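Local coordinates for protein GCN5 like acetylase + bromodomain (Cryptosporidium parvum, PDB 4LDF) that probably acetylates histone H3 as a GCN5-type acetyltransferase, the piece here being its bromodomain, a module whose family recognises acetylated lysine, at residues Asp23-His28 with Asn100-Phe105; Ala31-Lys36 with Thr96-Gln101; Ser44-Ile49 with Arg86-Lys91; Thr54-Met59 with Lys79-Asn84. All coordinates share one frame; numbering follows the deposited sequence.

Interaction 1 of 4, residues Asp23-His28 with Asn100-Phe105; sequences DTLSRH and NQLEAF
Gln101 and His28 meet at the outer end of this helix-helix contact: the Gln101 amide lies by the imidazole tip, with OE1 3.7 Å from His28 CE1. This is packing, because both polar ends turn to Asn30, whose side-chain ND2 bonds to Gln101 OE1 and whose backbone N bonds to His28 ND1. One residue on, Leu102 has two partners. Its CD2 methyl sits over one face of the His28 ring, offset toward the CG-ND1 side and 3.6 Å from the ring centroid, a CH-pi contact. Its CB meets Leu25 CD1 at 3.8 Å, the two leucine side chains crossing at about a right angle. A turn later, Phe105 offers a ring face to the same histidine. His28 CD2 stands 3.8 Å above the centre of the Phe105 ring, and with planes 73° apart the pair is T-shaped, the imidazole giving the edge. CG of His28 is anti to the backbone N (chi1 -166°), and the ring it carries, just beyond the helix end, lies with a face to Leu102 and an edge to Phe105. Farther along the phenyl ring, CZ touches Thr24 CG2 at 3.9 Å, while Leu25 CA lies near the ring plane at its edge. Leu25 also packs on Leu78 and Met81, so the aliphatic side leads inward and the aromatic side outward. The two helical segments run roughly antiparallel, their axes at 146° and 10.6 Å apart, as expected for the first and last helices of the left-handed four-helix bundle that defines the bromodomain.

Interaction 2 of 4, residues Ala31-Lys36 with Thr96-Gln101; sequences AWPFRK and TKYANQ
Phe34 and Ala99 form the buried half of this contact. The tip of the Phe34 ring, CZ, rests against the helix backbone 4.0 Å from Ala99 N and reaches the Ala99 methyl, CB, at 4.1 Å. Next to it, Tyr98 CB lies at the ring's edge, near its plane, 4.1 Å from Phe34 CE1. With CG anti to the carbonyl carbon (chi1 -49°), beside its own N, Phe34 starts toward helix 93-110; its ring also meets Met81, Cys85 and Leu102, which places it in the bundle interior. The backbone bond from Phe34 N to Ala31 O, 2.9 Å long, draws the chain into a turn here. Trp32, Pro33 and Phe34 spell the WPF shelf of bromodomains, the start of the long loop between the first two bundle helices, which in relatives lines one wall of the acetyl-lysine pocket. A glycerol about 4 Å from the Pro33 side chain is consistent with such a place. Moving outward, burial falls off rather than distance: Pro33 CG still touches Tyr98 CD2 at 3.9 Å, the pyrrolidine and the tyrosine side chain crossing at about a right angle. On the exposed side Trp32 and Tyr98 barely meet: NE1 of the indole is 4.1 Å from CE2 of the phenol, with ring planes 67° apart, neither stacked nor edge-to-face. The indole lies closer to its own neighbour, Pro33, whose CD sits over one of its faces toward the rim.

Interaction 3 of 4, residues Ser44-Ile49 with Arg86-Lys91; sequences SDYYEI and RFYNAK
Tyr46 and Tyr88 make the apolar centre. CD1 of Tyr46 stands 3.6 Å above one face of the Tyr88 ring, offset toward its rim, with the two planes inclined at 57°, so that CD1 rides on the Tyr88 face in an oblique pairing. Ile49 closes the outer side: its CB lies at the edge of Tyr88, and its CG2 methyl approaches Phe87 CE2 at 3.5 Å, in the plane of that ring. The contact ties the short, weakly bonded helical turn in the loop between the first two bundle helices to the end of helix 71-88, where a Schellman motif at Ala90 ends the helix and begins the loop to the last one. Those two loops frame the acetyl-lysine pocket of bromodomains. Asn89 probably corresponds to the asparagine that binds acetyl-lysine in relatives; here its ND2 bonds to a glycerol, probably from the crystallisation liquor, and to Cys85 O. At the polar edge, Tyr88 OH donates to Asp45 OD1 over a very short 2.5 Å. Asp45, its CG lying between the backbone N and the carbonyl carbon (chi1 60°), comes at the edge of the phenol, near its plane, with its carboxylate turned 88° from the ring.

Interaction 4 of 4, residues Thr54-Met59 with Lys79-Asn84; sequences TDIQTM and KRMFDN
Met81 and Thr54 meet at the heart of the contact, where the CG2 methyl of Thr54 lies 3.7 Å from Met81 CB and the two side chains cross at about a right angle. Beyond CB the methionine runs on across the start of helix 56-64. Its SD is 3.6 Å from the CE methyl of Met59 and 4.0 Å from Ile56 CG1, and it also touches Asp55 CA, so one sulfur is bordered by three residues of the other segment. A bend at chi3 (71°) turns Met81 CE back over a face of the neighbouring Phe82 ring. At the outer margin Arg80 NH2 comes up to Thr54 CB.

The next shell is polar. A water accepts from Thr54 N at 3.2 Å and from Asn84 ND2 at 2.9 Å, joining the loop backbone to the helix. Glu52 O takes hydrogen bonds from both Asn84 ND2 and Arg80 NH2, and Thr54 OG1 pairs with Glu77 OE1. Asp55 is the N-cap of helix 56-64: OD1 accepts from Thr58 N at 3.0 Å, from above the carboxylate plane, while Thr58 OG1 gives its proton to OD2 at 2.6 Å.

Farther out, Ile56 rests on Leu25 of helix 14-27, Met59 reaches Leu22, and Phe82 packs on Ala99 and Leu102 of helix 93-110. Helices 56-64 and 71-88 of the bundle thus meet near the centre of the chain, with helix 14-27 against both and helix 93-110 against helix 71-88.

How the interactions relate
Interaction 4 lies nearest the chain centre and interaction 3 farthest out, on the surface; interactions 1 and 2 are intermediate, and all but interaction 3 are partly buried. Interactions 1 and 2 share helix 93-110, including Asn100 and Gln101, while 3 and 4 share helix 71-88. Chemistry follows position: methionine and aliphatic packing with a bound water inside, aromatic pairs toward the outside, and the sole direct hydrogen bond across any of the four contacts at the exposed edge of interaction 3. A probable backbone hydrogen bond from Ile56 N to Phe34 O joins interaction 2 to 4, and the Glu103-Arg86 salt bridge joins 1 to 3. Interactions 2 and 3 probably belong to the pocket end.

Interaction 1 of 4, residues Asp23-His28 with Asn100-Phe105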
# COMPACT_ATOMS: atom_id res chain seq x y z
N ASP A 23 -2.32 -0.89 8.66
CA ASP A 23 -3.51 -0.49 9.40
C ASP A 23 -3.49 1.02 9.63
O ASP A 23 -4.48 1.66 9.33
CB ASP A 23 -3.69 -1.28 10.71
CG ASP A 23 -5.11 -1.21 11.27
OD1 ASP A 23 -5.27 -0.94 12.47
OD2 ASP A 23 -6.07 -1.38 10.47
N THR A 24 -2.35 1.60 10.06
CA THR A 24 -2.23 3.05 10.23
C THR A 24 -2.54 3.75 8.90
O THR A 24 -3.34 4.70 8.87
CB THR A 24 -0.82 3.45 10.74
OG1 THR A 24 -0.72 3.03 12.08
CG2 THR A 24 -0.58 4.98 10.68
N LEU A 25 -1.90 3.27 7.80
CA LEU A 25 -2.10 3.80 6.46
C LEU A 25 -3.56 3.76 6.05
O LEU A 25 -4.08 4.79 5.65
CB LEU A 25 -1.20 3.11 5.42
CG LEU A 25 -1.36 3.57 3.97
CD1 LEU A 25 -0.77 4.98 3.74
CD2 LEU A 25 -0.73 2.57 3.01
N SER A 26 -4.21 2.59 6.16
CA SER A 26 -5.62 2.40 5.78
C SER A 26 -6.60 3.28 6.54
O SER A 26 -7.61 3.68 5.96
CB SER A 26 -6.03 0.93 5.90
OG SER A 26 -5.85 0.47 7.22
N ARG A 27 -6.32 3.59 7.82
CA ARG A 27 -7.18 4.42 8.67
C ARG A 27 -7.18 5.90 8.27
O ARG A 27 -8.10 6.63 8.65
CB ARG A 27 -6.88 4.23 10.16
CG ARG A 27 -7.15 2.79 10.63
CD ARG A 27 -6.73 2.58 12.05
NE ARG A 27 -7.60 1.62 12.72
CZ ARG A 27 -8.81 1.90 13.19
NH1 ARG A 27 -9.53 0.97 13.79
NH2 ARG A 27 -9.31 3.13 13.05
N HIS A 28 -6.17 6.33 7.49
CA HIS A 28 -6.15 7.70 6.97
C HIS A 28 -7.39 7.85 6.07
O HIS A 28 -7.62 6.99 5.23
CB HIS A 28 -4.88 7.97 6.14
CG HIS A 28 -4.65 9.43 5.86
ND1 HIS A 28 -5.49 10.15 5.03
CD2 HIS A 28 -3.65 10.23 6.28
CE1 HIS A 28 -4.99 11.37 4.99
NE2 HIS A 28 -3.87 11.46 5.71
N ASN A 100 0.52 10.90 -3.13
CA ASN A 100 1.64 11.75 -2.70
C ASN A 100 1.53 12.05 -1.19
O ASN A 100 2.50 11.89 -0.45
CB ASN A 100 1.68 13.06 -3.53
CG ASN A 100 2.18 12.89 -4.95
OD1 ASN A 100 2.72 11.86 -5.32
ND2 ASN A 100 2.06 13.91 -5.78
N GLN A 101 0.32 12.44 -0.75
CA GLN A 101 -0.00 12.73 0.64
C GLN A 101 0.22 11.51 1.52
O GLN A 101 0.92 11.62 2.53
CB GLN A 101 -1.45 13.23 0.77
CG GLN A 101 -1.86 13.51 2.22
CD GLN A 101 -3.32 13.78 2.40
OE1 GLN A 101 -4.17 13.13 1.79
NE2 GLN A 101 -3.64 14.70 3.29
N LEU A 102 -0.30 10.33 1.11
CA LEU A 102 -0.20 9.12 1.92
C LEU A 102 1.19 8.54 1.98
O LEU A 102 1.55 7.99 3.01
CB LEU A 102 -1.23 8.06 1.53
CG LEU A 102 -2.71 8.46 1.48
CD1 LEU A 102 -3.47 7.56 0.58
CD2 LEU A 102 -3.33 8.45 2.82
N GLU A 103 1.96 8.62 0.88
CA GLU A 103 3.33 8.10 0.85
C GLU A 103 4.20 8.90 1.81
O GLU A 103 4.92 8.30 2.61
CB GLU A 103 3.89 8.13 -0.58
CG GLU A 103 5.17 7.32 -0.73
CD GLU A 103 5.77 7.35 -2.12
OE1 GLU A 103 7.01 7.48 -2.22
OE2 GLU A 103 5.00 7.33 -3.10
N ALA A 104 4.07 10.24 1.79
CA ALA A 104 4.79 11.15 2.69
C ALA A 104 4.36 10.91 4.13
O ALA A 104 5.20 10.94 5.02
CB ALA A 104 4.52 12.60 2.30
N PHE A 105 3.06 10.65 4.36
CA PHE A 105 2.51 10.39 5.70
C PHE A 105 3.07 9.09 6.31
O PHE A 105 3.43 9.09 7.48
CB PHE A 105 0.96 10.35 5.64
CG PHE A 105 0.25 9.67 6.79
CD1 PHE A 105 0.00 10.35 7.97
CD2 PHE A 105 -0.19 8.35 6.67
CE1 PHE A 105 -0.65 9.71 9.04
CE2 PHE A 105 -0.87 7.73 7.73
CZ PHE A 105 -1.07 8.40 8.91

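Interaction 2 of 4, residues Ala31-Lys36 with Thr96-Gln101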
# COMPACT_ATOMS: atom_id res chain seq x y z
N ALA A 31 -7.06 7.17 2.31
CA ALA A 31 -6.54 5.85 1.96
C ALA A 31 -7.60 4.97 1.32
O ALA A 31 -7.28 3.90 0.79
CB ALA A 31 -6.00 5.17 3.21
N TRP A 32 -8.87 5.42 1.35
CA TRP A 32 -9.99 4.68 0.79
C TRP A 32 -9.78 4.10 -0.65
O TRP A 32 -10.14 2.93 -0.82
CB TRP A 32 -11.32 5.40 0.98
CG TRP A 32 -11.53 6.59 0.09
CD1 TRP A 32 -11.30 7.90 0.40
CD2 TRP A 32 -11.98 6.56 -1.27
NE1 TRP A 32 -11.59 8.70 -0.69
CE2 TRP A 32 -11.97 7.90 -1.74
CE3 TRP A 32 -12.44 5.54 -2.13
CZ2 TRP A 32 -12.36 8.23 -3.05
CZ3 TRP A 32 -12.79 5.87 -3.43
CH2 TRP A 32 -12.76 7.20 -3.88
N PRO A 33 -9.15 4.79 -1.65
CA PRO A 33 -8.99 4.15 -2.98
C PRO A 33 -7.94 3.04 -3.01
O PRO A 33 -7.76 2.41 -4.06
CB PRO A 33 -8.51 5.32 -3.87
CG PRO A 33 -8.71 6.54 -3.12
CD PRO A 33 -8.63 6.17 -1.68
N PHE A 34 -7.23 2.81 -1.88
CA PHE A 34 -6.15 1.82 -1.81
C PHE A 34 -6.48 0.64 -0.89
O PHE A 34 -5.68 -0.29 -0.81
CB PHE A 34 -4.84 2.52 -1.34
CG PHE A 34 -4.47 3.79 -2.08
CD1 PHE A 34 -4.93 5.03 -1.63
CD2 PHE A 34 -3.65 3.76 -3.21
CE1 PHE A 34 -4.65 6.20 -2.35
CE2 PHE A 34 -3.31 4.93 -3.88
CZ PHE A 34 -3.81 6.15 -3.45
N ARG A 35 -7.62 0.68 -0.17
CA ARG A 35 -7.97 -0.38 0.79
C ARG A 35 -8.21 -1.73 0.17
O ARG A 35 -7.89 -2.73 0.79
CB ARG A 35 -9.15 0.03 1.69
CG ARG A 35 -8.79 1.12 2.67
CD ARG A 35 -9.95 1.53 3.53
NE ARG A 35 -9.62 2.77 4.23
CZ ARG A 35 -10.48 3.76 4.45
NH1 ARG A 35 -10.08 4.86 5.06
NH2 ARG A 35 -11.74 3.65 4.05
N LYS A 36 -8.78 -1.77 -1.05
CA LYS A 36 -9.10 -3.03 -1.71
C LYS A 36 -8.67 -3.01 -3.18
O LYS A 36 -8.40 -1.92 -3.67
CB LYS A 36 -10.62 -3.26 -1.61
N THR A 96 -3.74 11.04 -7.47
CA THR A 96 -2.30 11.32 -7.44
C THR A 96 -2.01 12.15 -6.19
O THR A 96 -0.98 11.96 -5.55
CB THR A 96 -1.84 12.02 -8.73
OG1 THR A 96 -1.92 11.08 -9.80
CG2 THR A 96 -0.40 12.60 -8.62
N LYS A 97 -2.93 13.08 -5.86
CA LYS A 97 -2.82 13.95 -4.69
C LYS A 97 -2.85 13.10 -3.41
O LYS A 97 -2.04 13.33 -2.51
CB LYS A 97 -3.97 14.98 -4.70
CG LYS A 97 -3.65 16.25 -3.93
N TYR A 98 -3.75 12.09 -3.35
CA TYR A 98 -3.84 11.21 -2.20
C TYR A 98 -2.56 10.37 -2.11
O TYR A 98 -1.95 10.30 -1.05
CB TYR A 98 -5.06 10.28 -2.26
CG TYR A 98 -6.43 10.93 -2.28
CD1 TYR A 98 -6.64 12.19 -1.72
CD2 TYR A 98 -7.54 10.25 -2.79
CE1 TYR A 98 -7.91 12.78 -1.72
CE2 TYR A 98 -8.81 10.82 -2.77
CZ TYR A 98 -9.00 12.08 -2.22
OH TYR A 98 -10.24 12.65 -2.22
N ALA A 99 -2.14 9.75 -3.24
CA ALA A 99 -0.94 8.92 -3.33
C ALA A 99 0.30 9.61 -2.78
O ALA A 99 1.06 8.96 -2.06
CB ALA A 99 -0.69 8.47 -4.77
N ASN A 100 0.52 10.90 -3.13
CA ASN A 100 1.64 11.75 -2.70
C ASN A 100 1.53 12.05 -1.19
O ASN A 100 2.50 11.89 -0.45
CB ASN A 100 1.68 13.06 -3.53
CG ASN A 100 2.18 12.89 -4.95
OD1 ASN A 100 2.72 11.86 -5.32
ND2 ASN A 100 2.06 13.91 -5.78
N GLN A 101 0.32 12.44 -0.75
CA GLN A 101 -0.00 12.73 0.64
C GLN A 101 0.22 11.51 1.52
O GLN A 101 0.92 11.62 2.53
CB GLN A 101 -1.45 13.23 0.77
CG GLN A 101 -1.86 13.51 2.22
CD GLN A 101 -3.32 13.78 2.40
OE1 GLN A 101 -4.17 13.13 1.79
NE2 GLN A 101 -3.64 14.70 3.29

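Interaction 3 of 4, residues Ser44-Ile49 with Arg86-Lys91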
# COMPACT_ATOMS: atom_id res chain seq x y z
N SER A 44 -12.82 0.05 -15.68
CA SER A 44 -12.81 -1.15 -16.54
C SER A 44 -11.48 -1.40 -17.28
O SER A 44 -11.20 -2.54 -17.64
CB SER A 44 -13.99 -1.14 -17.50
OG SER A 44 -13.89 -0.08 -18.45
N ASP A 45 -10.66 -0.34 -17.50
CA ASP A 45 -9.37 -0.51 -18.19
C ASP A 45 -8.18 -0.78 -17.25
O ASP A 45 -7.08 -1.04 -17.74
CB ASP A 45 -9.07 0.70 -19.10
CG ASP A 45 -8.99 2.04 -18.39
OD1 ASP A 45 -9.25 2.09 -17.17
OD2 ASP A 45 -8.78 3.06 -19.08
N TYR A 46 -8.38 -0.69 -15.92
CA TYR A 46 -7.33 -0.80 -14.91
C TYR A 46 -6.25 -1.88 -15.10
O TYR A 46 -5.05 -1.58 -15.09
CB TYR A 46 -7.90 -0.80 -13.47
CG TYR A 46 -6.83 -0.54 -12.43
CD1 TYR A 46 -6.39 0.75 -12.15
CD2 TYR A 46 -6.24 -1.60 -11.74
CE1 TYR A 46 -5.40 0.99 -11.20
CE2 TYR A 46 -5.21 -1.37 -10.82
CZ TYR A 46 -4.81 -0.08 -10.54
OH TYR A 46 -3.80 0.13 -9.63
N TYR A 47 -6.68 -3.13 -15.21
CA TYR A 47 -5.78 -4.27 -15.32
C TYR A 47 -5.14 -4.46 -16.71
O TYR A 47 -4.29 -5.34 -16.88
CB TYR A 47 -6.46 -5.53 -14.78
CG TYR A 47 -6.90 -5.35 -13.34
CD1 TYR A 47 -6.00 -5.53 -12.29
CD2 TYR A 47 -8.20 -4.97 -13.02
CE1 TYR A 47 -6.38 -5.33 -10.97
CE2 TYR A 47 -8.59 -4.78 -11.70
CZ TYR A 47 -7.68 -4.98 -10.68
OH TYR A 47 -8.07 -4.79 -9.37
N GLU A 48 -5.50 -3.59 -17.69
CA GLU A 48 -4.91 -3.57 -19.03
C GLU A 48 -3.66 -2.69 -18.96
O GLU A 48 -2.75 -2.83 -19.76
CB GLU A 48 -5.89 -2.93 -20.06
CG GLU A 48 -7.16 -3.71 -20.35
CD GLU A 48 -6.98 -5.11 -20.89
OE1 GLU A 48 -7.69 -6.01 -20.39
OE2 GLU A 48 -6.10 -5.32 -21.77
N ILE A 49 -3.66 -1.76 -18.01
CA ILE A 49 -2.61 -0.78 -17.77
C ILE A 49 -1.67 -1.22 -16.65
O ILE A 49 -0.45 -1.13 -16.80
CB ILE A 49 -3.24 0.63 -17.46
CG1 ILE A 49 -4.32 1.09 -18.49
CG2 ILE A 49 -2.18 1.70 -17.24
CD1 ILE A 49 -3.96 0.99 -20.01
N ARG A 86 -0.40 6.59 -9.56
CA ARG A 86 0.13 7.74 -10.31
C ARG A 86 0.34 7.42 -11.78
O ARG A 86 0.11 8.29 -12.61
CB ARG A 86 1.39 8.31 -9.64
CG ARG A 86 1.09 9.05 -8.31
CD ARG A 86 2.31 9.75 -7.72
NE ARG A 86 3.33 8.78 -7.33
CZ ARG A 86 3.65 8.46 -6.08
NH1 ARG A 86 3.09 9.10 -5.06
NH2 ARG A 86 4.55 7.52 -5.85
N PHE A 87 0.72 6.16 -12.13
CA PHE A 87 0.88 5.76 -13.53
C PHE A 87 -0.50 5.69 -14.19
O PHE A 87 -0.70 6.32 -15.24
CB PHE A 87 1.61 4.41 -13.64
CG PHE A 87 1.87 3.94 -15.05
CD1 PHE A 87 3.11 4.12 -15.64
CD2 PHE A 87 0.89 3.25 -15.76
CE1 PHE A 87 3.36 3.66 -16.94
CE2 PHE A 87 1.14 2.80 -17.07
CZ PHE A 87 2.37 2.99 -17.64
N TYR A 88 -1.46 4.95 -13.60
CA TYR A 88 -2.83 4.83 -14.14
C TYR A 88 -3.50 6.20 -14.34
O TYR A 88 -4.18 6.42 -15.36
CB TYR A 88 -3.71 3.91 -13.26
CG TYR A 88 -5.13 3.83 -13.79
CD1 TYR A 88 -5.45 3.05 -14.89
CD2 TYR A 88 -6.15 4.60 -13.22
CE1 TYR A 88 -6.74 3.01 -15.41
CE2 TYR A 88 -7.44 4.60 -13.76
CZ TYR A 88 -7.74 3.78 -14.83
OH TYR A 88 -9.01 3.75 -15.34
N ASN A 89 -3.32 7.10 -13.36
CA ASN A 89 -3.87 8.46 -13.33
C ASN A 89 -3.02 9.51 -14.04
O ASN A 89 -3.40 10.70 -14.06
CB ASN A 89 -4.23 8.88 -11.90
CG ASN A 89 -5.37 8.07 -11.33
OD1 ASN A 89 -6.51 8.27 -11.72
ND2 ASN A 89 -5.10 7.16 -10.40
N ALA A 90 -1.89 9.07 -14.68
CA ALA A 90 -0.96 9.91 -15.45
C ALA A 90 -0.47 11.12 -14.63
O ALA A 90 -0.41 12.23 -15.16
CB ALA A 90 -1.62 10.36 -16.76
N LYS A 91 -0.18 10.91 -13.32
CA LYS A 91 0.29 11.95 -12.37
C LYS A 91 -0.75 13.08 -12.14
O LYS A 91 -0.40 14.15 -11.65
CB LYS A 91 1.66 12.54 -12.80
CG LYS A 91 2.77 11.53 -13.00
CD LYS A 91 4.06 12.23 -13.36
CE LYS A 91 5.23 11.29 -13.44
NZ LYS A 91 6.48 12.02 -13.76

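Interaction 4 of 4, residues Thr54-Met59 with Lys79-Asn84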
# COMPACT_ATOMS: atom_id res chain seq x y z
N THR A 54 -1.48 -4.07 -6.63
CA THR A 54 -1.44 -4.35 -5.21
C THR A 54 -2.37 -3.38 -4.52
O THR A 54 -2.82 -2.41 -5.13
CB THR A 54 0.00 -4.42 -4.65
OG1 THR A 54 -0.06 -4.99 -3.34
CG2 THR A 54 0.69 -3.06 -4.60
N ASP A 55 -2.65 -3.62 -3.24
CA ASP A 55 -3.56 -2.83 -2.41
C ASP A 55 -3.32 -3.18 -0.95
O ASP A 55 -2.57 -4.13 -0.65
CB ASP A 55 -5.03 -3.13 -2.80
CG ASP A 55 -5.38 -4.61 -2.66
OD1 ASP A 55 -5.91 -4.99 -1.61
OD2 ASP A 55 -5.09 -5.38 -3.60
N ILE A 56 -3.95 -2.43 -0.03
CA ILE A 56 -3.77 -2.63 1.42
C ILE A 56 -4.22 -4.00 1.93
O ILE A 56 -3.52 -4.59 2.75
CB ILE A 56 -4.31 -1.44 2.24
CG1 ILE A 56 -3.53 -0.15 1.87
CG2 ILE A 56 -4.24 -1.72 3.78
CD1 ILE A 56 -4.20 1.20 2.26
N GLN A 57 -5.36 -4.52 1.42
CA GLN A 57 -5.93 -5.81 1.82
C GLN A 57 -4.98 -6.94 1.41
O GLN A 57 -4.74 -7.85 2.21
CB GLN A 57 -7.35 -5.96 1.22
CG GLN A 57 -8.09 -7.25 1.54
CD GLN A 57 -9.37 -7.33 0.72
OE1 GLN A 57 -9.40 -7.92 -0.37
NE2 GLN A 57 -10.43 -6.70 1.20
N THR A 58 -4.39 -6.86 0.19
CA THR A 58 -3.43 -7.83 -0.34
C THR A 58 -2.18 -7.84 0.56
O THR A 58 -1.76 -8.91 0.99
CB THR A 58 -3.12 -7.52 -1.82
OG1 THR A 58 -4.31 -7.70 -2.60
CG2 THR A 58 -1.99 -8.39 -2.40
N MET A 59 -1.60 -6.66 0.85
CA MET A 59 -0.41 -6.53 1.70
C MET A 59 -0.67 -6.96 3.15
O MET A 59 0.19 -7.62 3.74
CB MET A 59 0.21 -5.14 1.59
CG MET A 59 0.81 -4.87 0.22
SD MET A 59 1.63 -3.28 0.00
CE MET A 59 0.25 -2.16 0.02
N LYS A 79 5.68 0.92 -2.26
CA LYS A 79 6.03 2.00 -3.20
C LYS A 79 5.28 1.80 -4.52
O LYS A 79 4.73 2.76 -5.05
CB LYS A 79 7.54 2.09 -3.47
CG LYS A 79 7.90 3.41 -4.16
CD LYS A 79 9.26 3.40 -4.79
CE LYS A 79 9.60 4.78 -5.31
NZ LYS A 79 8.98 5.05 -6.64
N ARG A 80 5.26 0.54 -5.03
CA ARG A 80 4.55 0.12 -6.23
C ARG A 80 3.05 0.46 -6.12
O ARG A 80 2.47 0.92 -7.10
CB ARG A 80 4.77 -1.40 -6.49
CG ARG A 80 3.90 -1.98 -7.63
CD ARG A 80 4.46 -3.22 -8.33
NE ARG A 80 5.05 -4.20 -7.40
CZ ARG A 80 4.36 -5.13 -6.74
NH1 ARG A 80 4.99 -5.98 -5.94
NH2 ARG A 80 3.04 -5.21 -6.88
N MET A 81 2.44 0.30 -4.92
CA MET A 81 1.03 0.69 -4.77
C MET A 81 0.82 2.18 -5.17
O MET A 81 -0.11 2.49 -5.92
CB MET A 81 0.53 0.45 -3.34
CG MET A 81 -0.99 0.57 -3.23
SD MET A 81 -1.59 0.48 -1.54
CE MET A 81 -0.99 2.11 -0.89
N PHE A 82 1.68 3.07 -4.67
CA PHE A 82 1.59 4.51 -4.97
C PHE A 82 1.98 4.85 -6.42
O PHE A 82 1.32 5.67 -7.07
CB PHE A 82 2.39 5.32 -3.95
CG PHE A 82 1.83 5.23 -2.54
CD1 PHE A 82 0.56 5.72 -2.25
CD2 PHE A 82 2.60 4.72 -1.50
CE1 PHE A 82 0.04 5.64 -0.95
CE2 PHE A 82 2.11 4.69 -0.20
CZ PHE A 82 0.83 5.15 0.07
N ASP A 83 3.00 4.14 -6.95
CA ASP A 83 3.48 4.27 -8.31
C ASP A 83 2.41 3.87 -9.33
O ASP A 83 2.20 4.61 -10.29
CB ASP A 83 4.79 3.50 -8.52
CG ASP A 83 6.03 4.19 -7.96
OD1 ASP A 83 5.97 5.42 -7.69
OD2 ASP A 83 7.07 3.52 -7.81
N ASN A 84 1.71 2.74 -9.10
CA ASN A 84 0.60 2.22 -9.92
C ASN A 84 -0.50 3.25 -10.03
O ASN A 84 -0.96 3.51 -11.14
CB ASN A 84 0.02 0.92 -9.33
CG ASN A 84 0.86 -0.31 -9.54
OD1 ASN A 84 1.82 -0.31 -10.30
ND2 ASN A 84 0.48 -1.41 -8.90
O HOH W 1 -2.22 -1.22 -7.94